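Local coordinates for Afp2 (Serratia entomophila, PDB 6RBN), which probably forms part of the contractile sheath that surrounds the inner tube of the anti-feeding prophage, a phage-tail-like injection system, at residues Y150-F159 and R239-I250; N38-Q47 and E58-F67. All coordinates share one frame; numbering follows the deposited sequence.

Interaction 1 (Y150-F159 and R239-I250); sequences YPTSPFGAVF and RTLEDSDNWRYI
Leu241 is the main bump. It fills the hollow of the curved segment 150-159. Its CG lies anti to its own carbonyl carbon (chi1 -71°), which carries the two methyls into the bend. There CD1 rests 3.3 Å from Pro151 O, and CB comes equally close to Ser153 O. Leu241 CD2 meets Val158 CG2 at 3.7 Å, the two side chains crossing at about a right angle. The far wall is Gly156, which has no side chain to stand in the way of Leu241. Gly156 lies on strand 156-157, the outermost strand within this chain on its side of the mixed sheet, bonded through Ala157 to strand 127-129. On the side facing the loop, Leu241 N gives a weak hydrogen bond to Gly156 O (3.1 Å). A second bump is Pro154. Its CB sits against Trp247 CB at 3.6 Å, while the extended Glu242 side chain runs alongside the proline ring and points the same way. Ile250 makes a third. Its CD1 sits against the neighbouring Ala157 CB (3.7 Å) and Phe159 CZ (4.0 Å). Thr240 OG1 is tied within its own loop to Trp247 O at 2.6 Å. Beyond the contact, the Trp247 ring meets Phe256 and Arg253 of helix 250-267.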
loop_
_atom_site.group_PDB
_atom_site.type_symbol
_atom_site.label_atom_id
_atom_site.label_comp_id
_atom_site.label_asym_id
_atom_site.label_seq_id
_atom_site.Cartn_x
_atom_site.Cartn_y
_atom_site.Cartn_z
ATOM N N TYR C 150 89.998 26.854 -41.394
ATOM C CA TYR C 150 88.634 26.379 -41.256
ATOM C C TYR C 150 88.282 26.159 -39.791
ATOM O O TYR C 150 89.164 25.902 -38.967
ATOM C CB TYR C 150 88.455 25.077 -42.026
ATOM C CG TYR C 150 88.714 25.238 -43.494
ATOM C CD1 TYR C 150 87.771 25.826 -44.319
ATOM C CD2 TYR C 150 89.907 24.810 -44.056
ATOM C CE1 TYR C 150 88.007 25.982 -45.660
ATOM C CE2 TYR C 150 90.152 24.963 -45.399
ATOM C CZ TYR C 150 89.199 25.548 -46.195
ATOM O OH TYR C 150 89.439 25.703 -47.535
ATOM N N PRO C 151 86.995 26.267 -39.434
ATOM C CA PRO C 151 86.585 25.968 -38.054
ATOM C C PRO C 151 86.697 24.494 -37.693
ATOM O O PRO C 151 86.964 23.651 -38.552
ATOM C CB PRO C 151 85.125 26.435 -38.018
ATOM C CG PRO C 151 85.022 27.439 -39.103
ATOM C CD PRO C 151 85.924 26.948 -40.182
ATOM N N THR C 152 86.496 24.170 -36.417
ATOM C CA THR C 152 86.545 22.793 -35.944
ATOM C C THR C 152 85.149 22.338 -35.516
ATOM O O THR C 152 84.985 21.305 -34.857
ATOM C CB THR C 152 87.565 22.678 -34.804
ATOM O OG1 THR C 152 88.676 23.531 -35.096
ATOM C CG2 THR C 152 88.153 21.265 -34.715
ATOM N N SER C 153 84.133 23.097 -35.895
ATOM C CA SER C 153 82.759 22.808 -35.533
ATOM C C SER C 153 82.234 21.621 -36.338
ATOM O O SER C 153 82.660 21.397 -37.471
ATOM C CB SER C 153 81.882 24.024 -35.793
ATOM O OG SER C 153 81.795 24.275 -37.180
ATOM N N PRO C 154 81.298 20.850 -35.781
ATOM C CA PRO C 154 80.684 19.751 -36.533
ATOM C C PRO C 154 79.603 20.170 -37.515
ATOM O O PRO C 154 78.846 19.310 -37.965
ATOM C CB PRO C 154 80.079 18.891 -35.422
ATOM C CG PRO C 154 79.784 19.829 -34.343
ATOM C CD PRO C 154 80.888 20.834 -34.366
ATOM N N PHE C 155 79.491 21.455 -37.840
ATOM C CA PHE C 155 78.428 21.980 -38.677
ATOM C C PHE C 155 78.919 22.402 -40.057
ATOM O O PHE C 155 78.235 23.167 -40.740
ATOM C CB PHE C 155 77.766 23.165 -37.979
ATOM C CG PHE C 155 77.019 22.803 -36.732
ATOM C CD1 PHE C 155 75.694 22.439 -36.790
ATOM C CD2 PHE C 155 77.656 22.814 -35.500
ATOM C CE1 PHE C 155 75.002 22.121 -35.653
ATOM C CE2 PHE C 155 76.966 22.478 -34.352
ATOM C CZ PHE C 155 75.640 22.128 -34.429
ATOM N N GLY C 156 80.088 21.926 -40.480
ATOM C CA GLY C 156 80.658 22.375 -41.731
ATOM C C GLY C 156 81.424 21.277 -42.439
ATOM O O GLY C 156 81.823 20.275 -41.844
ATOM N N ALA C 157 81.614 21.492 -43.739
ATOM C CA ALA C 157 82.469 20.663 -44.574
ATOM C C ALA C 157 83.050 21.545 -45.671
ATOM O O ALA C 157 82.542 22.633 -45.941
ATOM C CB ALA C 157 81.706 19.478 -45.157
ATOM N N VAL C 158 84.116 21.073 -46.312
ATOM C CA VAL C 158 84.996 21.955 -47.069
ATOM C C VAL C 158 84.835 21.798 -48.578
ATOM O O VAL C 158 84.737 22.807 -49.274
ATOM C CB VAL C 158 86.459 21.752 -46.627
ATOM C CG1 VAL C 158 87.381 22.665 -47.400
ATOM C CG2 VAL C 158 86.569 22.048 -45.165
ATOM N N PHE C 159 84.818 20.562 -49.107
ATOM C CA PHE C 159 84.568 20.281 -50.531
ATOM C C PHE C 159 85.567 20.948 -51.473
ATOM O O PHE C 159 85.251 21.992 -52.035
ATOM C CB PHE C 159 83.137 20.653 -50.928
ATOM C CG PHE C 159 82.098 19.851 -50.223
ATOM C CD1 PHE C 159 81.812 18.561 -50.625
ATOM C CD2 PHE C 159 81.412 20.384 -49.147
ATOM C CE1 PHE C 159 80.859 17.819 -49.972
ATOM C CE2 PHE C 159 80.457 19.651 -48.496
ATOM C CZ PHE C 159 80.180 18.364 -48.906
ATOM N N ARG C 239 82.124 13.527 -44.729
ATOM C CA ARG C 239 82.529 13.807 -43.361
ATOM C C ARG C 239 82.481 15.303 -43.058
ATOM O O ARG C 239 82.500 16.148 -43.953
ATOM C CB ARG C 239 83.932 13.257 -43.116
ATOM C CG ARG C 239 84.009 11.759 -42.964
ATOM C CD ARG C 239 85.447 11.313 -43.045
ATOM N NE ARG C 239 85.605 9.871 -42.902
ATOM C CZ ARG C 239 86.084 9.274 -41.821
ATOM N NH1 ARG C 239 86.520 10.000 -40.804
ATOM N NH2 ARG C 239 86.181 7.955 -41.779
ATOM N N THR C 240 82.436 15.620 -41.767
ATOM C CA THR C 240 82.393 16.990 -41.269
ATOM C C THR C 240 83.780 17.407 -40.785
ATOM O O THR C 240 84.755 16.665 -40.904
ATOM C CB THR C 240 81.370 17.142 -40.139
ATOM O OG1 THR C 240 81.719 16.277 -39.053
ATOM C CG2 THR C 240 79.981 16.807 -40.611
ATOM N N LEU C 241 83.852 18.609 -40.218
ATOM C CA LEU C 241 85.101 19.151 -39.700
ATOM C C LEU C 241 85.478 18.599 -38.332
ATOM O O LEU C 241 86.595 18.853 -37.872
ATOM C CB LEU C 241 85.018 20.674 -39.632
ATOM C CG LEU C 241 85.034 21.396 -40.974
ATOM C CD1 LEU C 241 84.661 22.850 -40.821
ATOM C CD2 LEU C 241 86.416 21.286 -41.541
ATOM N N GLU C 242 84.592 17.862 -37.671
ATOM C CA GLU C 242 84.902 17.211 -36.404
ATOM C C GLU C 242 84.913 15.704 -36.603
ATOM O O GLU C 242 83.908 15.123 -37.018
ATOM C CB GLU C 242 83.898 17.587 -35.317
ATOM C CG GLU C 242 84.200 16.908 -33.994
ATOM C CD GLU C 242 83.258 17.312 -32.886
ATOM O OE1 GLU C 242 82.373 18.149 -33.132
ATOM O OE2 GLU C 242 83.396 16.786 -31.765
ATOM N N ASP C 243 86.047 15.078 -36.302
ATOM C CA ASP C 243 86.183 13.630 -36.429
ATOM C C ASP C 243 85.996 12.976 -35.063
ATOM O O ASP C 243 86.939 12.553 -34.398
ATOM C CB ASP C 243 87.532 13.276 -37.043
ATOM C CG ASP C 243 87.655 11.805 -37.364
ATOM O OD1 ASP C 243 87.038 11.357 -38.352
ATOM O OD2 ASP C 243 88.370 11.094 -36.630
ATOM N N SER C 244 84.736 12.907 -34.649
ATOM C CA SER C 244 84.347 12.234 -33.423
ATOM C C SER C 244 83.430 11.069 -33.761
ATOM O O SER C 244 82.955 10.938 -34.888
ATOM C CB SER C 244 83.646 13.194 -32.459
ATOM O OG SER C 244 82.424 13.653 -33.007
ATOM N N ASP C 245 83.178 10.214 -32.768
ATOM C CA ASP C 245 82.261 9.100 -32.980
ATOM C C ASP C 245 80.813 9.554 -33.070
ATOM O O ASP C 245 79.980 8.819 -33.606
ATOM C CB ASP C 245 82.406 8.068 -31.864
ATOM C CG ASP C 245 83.691 7.281 -31.964
ATOM O OD1 ASP C 245 84.179 7.081 -33.096
ATOM O OD2 ASP C 245 84.215 6.862 -30.912
ATOM N N ASN C 246 80.495 10.739 -32.561
ATOM C CA ASN C 246 79.146 11.277 -32.658
ATOM C C ASN C 246 78.936 12.075 -33.937
ATOM O O ASN C 246 77.991 11.808 -34.685
ATOM C CB ASN C 246 78.835 12.159 -31.445
ATOM C CG ASN C 246 78.562 11.357 -30.194
ATOM O OD1 ASN C 246 77.893 10.327 -30.236
ATOM N ND2 ASN C 246 79.064 11.839 -29.065
ATOM N N TRP C 247 79.803 13.047 -34.209
ATOM C CA TRP C 247 79.509 14.073 -35.198
ATOM C C TRP C 247 80.501 14.066 -36.352
ATOM O O TRP C 247 80.873 15.107 -36.892
ATOM C CB TRP C 247 79.451 15.443 -34.541
ATOM C CG TRP C 247 78.498 15.500 -33.408
ATOM C CD1 TRP C 247 78.803 15.668 -32.096
ATOM C CD2 TRP C 247 77.086 15.289 -33.464
ATOM N NE1 TRP C 247 77.668 15.634 -31.336
ATOM C CE2 TRP C 247 76.598 15.396 -32.154
ATOM C CE3 TRP C 247 76.180 15.036 -34.499
ATOM C CZ2 TRP C 247 75.255 15.262 -31.853
ATOM C CZ3 TRP C 247 74.854 14.914 -34.197
ATOM C CH2 TRP C 247 74.404 15.025 -32.890
ATOM N N ARG C 248 80.923 12.871 -36.739
ATOM C CA ARG C 248 81.403 12.579 -38.078
ATOM C C ARG C 248 80.170 12.493 -38.983
ATOM O O ARG C 248 79.039 12.579 -38.502
ATOM C CB ARG C 248 82.213 11.281 -38.031
ATOM C CG ARG C 248 83.092 10.930 -39.200
ATOM C CD ARG C 248 83.764 9.590 -38.964
ATOM N NE ARG C 248 84.707 9.614 -37.853
ATOM C CZ ARG C 248 84.593 8.883 -36.751
ATOM N NH1 ARG C 248 83.571 8.054 -36.605
ATOM N NH2 ARG C 248 85.507 8.973 -35.797
ATOM N N TYR C 249 80.369 12.324 -40.298
ATOM C CA TYR C 249 79.300 11.941 -41.224
ATOM C C TYR C 249 78.143 12.928 -41.363
ATOM O O TYR C 249 77.167 12.829 -40.617
ATOM C CB TYR C 249 78.734 10.550 -40.903
ATOM C CG TYR C 249 79.729 9.441 -41.104
ATOM C CD1 TYR C 249 80.217 9.151 -42.368
ATOM C CD2 TYR C 249 80.131 8.646 -40.046
ATOM C CE1 TYR C 249 81.116 8.134 -42.564
ATOM C CE2 TYR C 249 81.026 7.617 -40.233
ATOM C CZ TYR C 249 81.515 7.367 -41.494
ATOM O OH TYR C 249 82.410 6.343 -41.683
ATOM N N ILE C 250 78.296 13.914 -42.252
ATOM C CA ILE C 250 77.285 14.881 -42.723
ATOM C C ILE C 250 75.839 14.365 -42.740
ATOM O O ILE C 250 74.948 15.137 -42.350
ATOM C CB ILE C 250 77.676 15.413 -44.123
ATOM C CG1 ILE C 250 79.023 16.120 -44.097
ATOM C CG2 ILE C 250 76.659 16.396 -44.698
ATOM C CD1 ILE C 250 79.532 16.446 -45.475
#

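Interaction 2 (N38-Q47 and E58-F67); sequences NTNTINKPIQ and EYPTPLEDAF
Tyr59, the first residue past helix 52-58, packs its ring against Ile42 in the loop that leads into strand 46-49 of the mixed sheet. The contact thus joins that loop to the turn between two helices, 52-58 and 66-75. The Tyr59 ring is sandwiched. Ile42 CD1 lies over one face, 4.0 Å from the ring centroid and 28° off the ring normal, as a CH-pi contact. Over the opposite face, offset toward the rim, lies Phe67 CE2. The ring edge is used as well. Asn40 O sits near the ring plane, 3.6 Å from Tyr59 CE1. At the phenol end, Gln47 NE2 donates a hydrogen bond to Tyr59 OH (3.1 Å, 147° at the hydrogen), and the hydroxyl lies almost in the plane of the Gln47 amide. Beyond CG the Gln47 chain is extended, which lets it span the gap from the strand.

Phe67 has its CG between the backbone N and the carbonyl carbon (chi1 71°). This turns its ring toward the loop, where Thr41 CG2 lies over one face, 3.9 Å from the centroid. Leu63 packs against the Asn40 side chain, CD1 to CG 3.9 Å, the two coming from opposite directions. The Asn38 and Asp65 side chains also come from opposite directions, with their amide and carboxylate planes steeply inclined. Asp65 OD1 accepts from the next residue's backbone, Ala66 N (2.7 Å), which helps fix the carboxylate's orientation. No other protein chain touches these two segments. Gln47 is bonded through its backbone to Leu84 of strand 82-86, and Tyr59 packs on the same leucine. Thr41 and Phe67 both touch Tyr34 of strand 30-34, and the Tyr59 ring also meets Phe55 of helix 52-58.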
loop_
_atom_site.group_PDB
_atom_site.type_symbol
_atom_site.label_atom_id
_atom_site.label_comp_id
_atom_site.label_asym_id
_atom_site.label_seq_id
_atom_site.Cartn_x
_atom_site.Cartn_y
_atom_site.Cartn_z
ATOM N N ASN C 38 82.321 43.540 -54.139
ATOM C CA ASN C 38 81.790 43.134 -55.429
ATOM C C ASN C 38 81.142 44.338 -56.102
ATOM O O ASN C 38 80.556 45.195 -55.435
ATOM C CB ASN C 38 80.784 41.993 -55.276
ATOM C CG ASN C 38 80.521 41.269 -56.579
ATOM O OD1 ASN C 38 81.033 41.652 -57.628
ATOM N ND2 ASN C 38 79.743 40.199 -56.513
ATOM N N THR C 39 81.249 44.395 -57.427
ATOM C CA THR C 39 80.843 45.577 -58.171
ATOM C C THR C 39 79.540 45.410 -58.941
ATOM O O THR C 39 78.893 46.418 -59.240
ATOM C CB THR C 39 81.946 45.982 -59.152
ATOM O OG1 THR C 39 82.164 44.917 -60.084
ATOM C CG2 THR C 39 83.237 46.261 -58.404
ATOM N N ASN C 40 79.137 44.184 -59.264
ATOM C CA ASN C 40 77.996 43.963 -60.147
ATOM C C ASN C 40 76.819 43.303 -59.435
ATOM O O ASN C 40 76.140 42.451 -60.006
ATOM C CB ASN C 40 78.418 43.156 -61.377
ATOM C CG ASN C 40 79.109 41.851 -61.029
ATOM O OD1 ASN C 40 79.218 41.470 -59.866
ATOM N ND2 ASN C 40 79.590 41.155 -62.052
ATOM N N THR C 41 76.561 43.693 -58.192
ATOM C CA THR C 41 75.375 43.256 -57.473
ATOM C C THR C 41 74.481 44.446 -57.156
ATOM O O THR C 41 74.937 45.592 -57.100
ATOM C CB THR C 41 75.730 42.534 -56.170
ATOM O OG1 THR C 41 76.500 43.403 -55.330
ATOM C CG2 THR C 41 76.513 41.275 -56.453
ATOM N N ILE C 42 73.196 44.156 -56.970
ATOM C CA ILE C 42 72.265 45.139 -56.438
ATOM C C ILE C 42 72.662 45.447 -54.999
ATOM O O ILE C 42 73.032 44.548 -54.233
ATOM C CB ILE C 42 70.818 44.616 -56.557
ATOM C CG1 ILE C 42 70.385 44.509 -58.026
ATOM C CG2 ILE C 42 69.814 45.498 -55.828
ATOM C CD1 ILE C 42 70.515 43.137 -58.646
ATOM N N ASN C 43 72.605 46.732 -54.622
ATOM C CA ASN C 43 73.059 47.211 -53.319
ATOM C C ASN C 43 72.158 46.764 -52.158
ATOM O O ASN C 43 72.430 47.128 -51.009
ATOM C CB ASN C 43 73.162 48.740 -53.362
ATOM C CG ASN C 43 74.143 49.303 -52.341
ATOM O OD1 ASN C 43 74.808 48.563 -51.618
ATOM N ND2 ASN C 43 74.233 50.626 -52.281
ATOM N N LYS C 44 71.092 46.012 -52.419
ATOM C CA LYS C 44 70.327 45.361 -51.369
ATOM C C LYS C 44 71.204 44.336 -50.659
ATOM O O LYS C 44 71.814 43.490 -51.329
ATOM C CB LYS C 44 69.097 44.676 -51.953
ATOM C CG LYS C 44 68.023 45.625 -52.445
ATOM C CD LYS C 44 66.908 44.886 -53.174
ATOM C CE LYS C 44 65.749 44.523 -52.252
ATOM N NZ LYS C 44 66.054 43.422 -51.301
ATOM N N PRO C 45 71.314 44.379 -49.336
ATOM C CA PRO C 45 72.182 43.422 -48.642
ATOM C C PRO C 45 71.591 42.023 -48.570
ATOM O O PRO C 45 72.334 41.042 -48.560
ATOM C CB PRO C 45 72.339 44.042 -47.248
ATOM C CG PRO C 45 71.116 44.854 -47.064
ATOM C CD PRO C 45 70.754 45.387 -48.419
ATOM N N ILE C 46 70.264 41.917 -48.513
ATOM C CA ILE C 46 69.563 40.637 -48.453
ATOM C C ILE C 46 68.474 40.658 -49.515
ATOM O O ILE C 46 67.641 41.571 -49.532
ATOM C CB ILE C 46 68.948 40.376 -47.066
ATOM C CG1 ILE C 46 70.025 40.306 -45.986
ATOM C CG2 ILE C 46 68.147 39.087 -47.074
ATOM C CD1 ILE C 46 69.474 40.365 -44.585
ATOM N N GLN C 47 68.474 39.659 -50.396
ATOM C CA GLN C 47 67.460 39.561 -51.433
ATOM C C GLN C 47 67.061 38.107 -51.638
ATOM O O GLN C 47 67.861 37.190 -51.442
ATOM C CB GLN C 47 67.943 40.202 -52.737
ATOM C CG GLN C 47 69.240 39.656 -53.272
ATOM C CD GLN C 47 69.724 40.432 -54.473
ATOM O OE1 GLN C 47 69.031 41.318 -54.967
ATOM N NE2 GLN C 47 70.925 40.119 -54.937
ATOM N N GLU C 58 66.511 40.235 -62.014
ATOM C CA GLU C 58 67.471 41.101 -61.346
ATOM C C GLU C 58 68.870 40.993 -61.932
ATOM O O GLU C 58 69.678 41.907 -61.739
ATOM C CB GLU C 58 67.513 40.781 -59.853
ATOM C CG GLU C 58 66.208 41.055 -59.126
ATOM C CD GLU C 58 65.862 42.530 -59.067
ATOM O OE1 GLU C 58 66.791 43.363 -58.983
ATOM O OE2 GLU C 58 64.657 42.860 -59.110
ATOM N N TYR C 59 69.177 39.904 -62.634
ATOM C CA TYR C 59 70.471 39.718 -63.286
ATOM C C TYR C 59 70.206 39.230 -64.703
ATOM O O TYR C 59 70.270 38.025 -64.977
ATOM C CB TYR C 59 71.343 38.740 -62.507
ATOM C CG TYR C 59 71.724 39.241 -61.136
ATOM C CD1 TYR C 59 72.793 40.106 -60.962
ATOM C CD2 TYR C 59 70.999 38.863 -60.014
ATOM C CE1 TYR C 59 73.138 40.568 -59.709
ATOM C CE2 TYR C 59 71.335 39.320 -58.758
ATOM C CZ TYR C 59 72.406 40.170 -58.613
ATOM O OH TYR C 59 72.742 40.631 -57.362
ATOM N N PRO C 60 69.912 40.141 -65.635
ATOM C CA PRO C 60 69.440 39.725 -66.960
ATOM C C PRO C 60 70.525 39.235 -67.901
ATOM O O PRO C 60 70.195 38.715 -68.972
ATOM C CB PRO C 60 68.792 41.004 -67.502
ATOM C CG PRO C 60 69.549 42.095 -66.851
ATOM C CD PRO C 60 69.900 41.605 -65.480
ATOM N N THR C 61 71.799 39.373 -67.545
ATOM C CA THR C 61 72.869 38.944 -68.427
ATOM C C THR C 61 73.757 37.922 -67.726
ATOM O O THR C 61 73.958 38.000 -66.507
ATOM C CB THR C 61 73.699 40.150 -68.917
ATOM O OG1 THR C 61 74.749 39.702 -69.783
ATOM C CG2 THR C 61 74.275 40.963 -67.762
ATOM N N PRO C 62 74.252 36.917 -68.457
ATOM C CA PRO C 62 75.119 35.910 -67.832
ATOM C C PRO C 62 76.477 36.460 -67.432
ATOM O O PRO C 62 77.286 36.829 -68.288
ATOM C CB PRO C 62 75.251 34.839 -68.922
ATOM C CG PRO C 62 74.056 35.027 -69.781
ATOM C CD PRO C 62 73.812 36.501 -69.797
ATOM N N LEU C 63 76.729 36.519 -66.132
ATOM C CA LEU C 63 77.989 37.011 -65.605
ATOM C C LEU C 63 78.972 35.852 -65.463
ATOM O O LEU C 63 78.710 34.725 -65.891
ATOM C CB LEU C 63 77.759 37.719 -64.273
ATOM C CG LEU C 63 76.904 38.984 -64.336
ATOM C CD1 LEU C 63 76.616 39.495 -62.939
ATOM C CD2 LEU C 63 77.598 40.046 -65.163
ATOM N N GLU C 64 80.121 36.121 -64.849
ATOM C CA GLU C 64 81.135 35.107 -64.623
ATOM C C GLU C 64 81.511 35.025 -63.147
ATOM O O GLU C 64 82.207 34.084 -62.748
ATOM C CB GLU C 64 82.373 35.410 -65.491
ATOM C CG GLU C 64 83.375 34.269 -65.681
ATOM C CD GLU C 64 84.543 34.653 -66.560
ATOM O OE1 GLU C 64 84.596 35.816 -67.007
ATOM O OE2 GLU C 64 85.408 33.787 -66.807
ATOM N N ASP C 65 81.020 35.946 -62.323
ATOM C CA ASP C 65 81.394 36.054 -60.924
ATOM C C ASP C 65 80.829 34.872 -60.131
ATOM O O ASP C 65 79.930 34.158 -60.583
ATOM C CB ASP C 65 80.907 37.390 -60.361
ATOM C CG ASP C 65 81.650 37.808 -59.106
ATOM O OD1 ASP C 65 82.520 37.046 -58.637
ATOM O OD2 ASP C 65 81.371 38.913 -58.596
ATOM N N ALA C 66 81.379 34.670 -58.931
ATOM C CA ALA C 66 81.155 33.441 -58.178
ATOM C C ALA C 66 79.742 33.313 -57.628
ATOM O O ALA C 66 79.312 32.193 -57.337
ATOM C CB ALA C 66 82.160 33.345 -57.032
ATOM N N PHE C 67 79.009 34.415 -57.471
ATOM C CA PHE C 67 77.635 34.287 -57.000
ATOM C C PHE C 67 76.702 33.862 -58.122
ATOM O O PHE C 67 75.687 33.209 -57.862
ATOM C CB PHE C 67 77.149 35.598 -56.365
ATOM C CG PHE C 67 76.909 36.716 -57.348
ATOM C CD1 PHE C 67 77.953 37.522 -57.769
ATOM C CD2 PHE C 67 75.628 36.997 -57.807
ATOM C CE1 PHE C 67 77.732 38.551 -58.662
ATOM C CE2 PHE C 67 75.404 38.019 -58.700
ATOM C CZ PHE C 67 76.457 38.799 -59.126
#

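Interaction 2 comes first along the chain and is complete before interaction 1 begins. Their centres are about 31 Å apart, and their nearest atoms about 13 Å, so they do not touch. Both reach the same mixed sheet, at the two strands that are outermost within this chain. Interaction 2 packs a helix-to-helix turn on the loop entering strand 46-49. Interaction 1 sets strand 156-157 against the loop before helix 250-267. Since that loop leads into the helix, interaction 1 joins this side of the sheet to the start of the chain's C-terminal part. Only interaction 1 reaches another protein: Asn246 and Trp247 touch Gln447 of an Afp3 chain in the extended sheath.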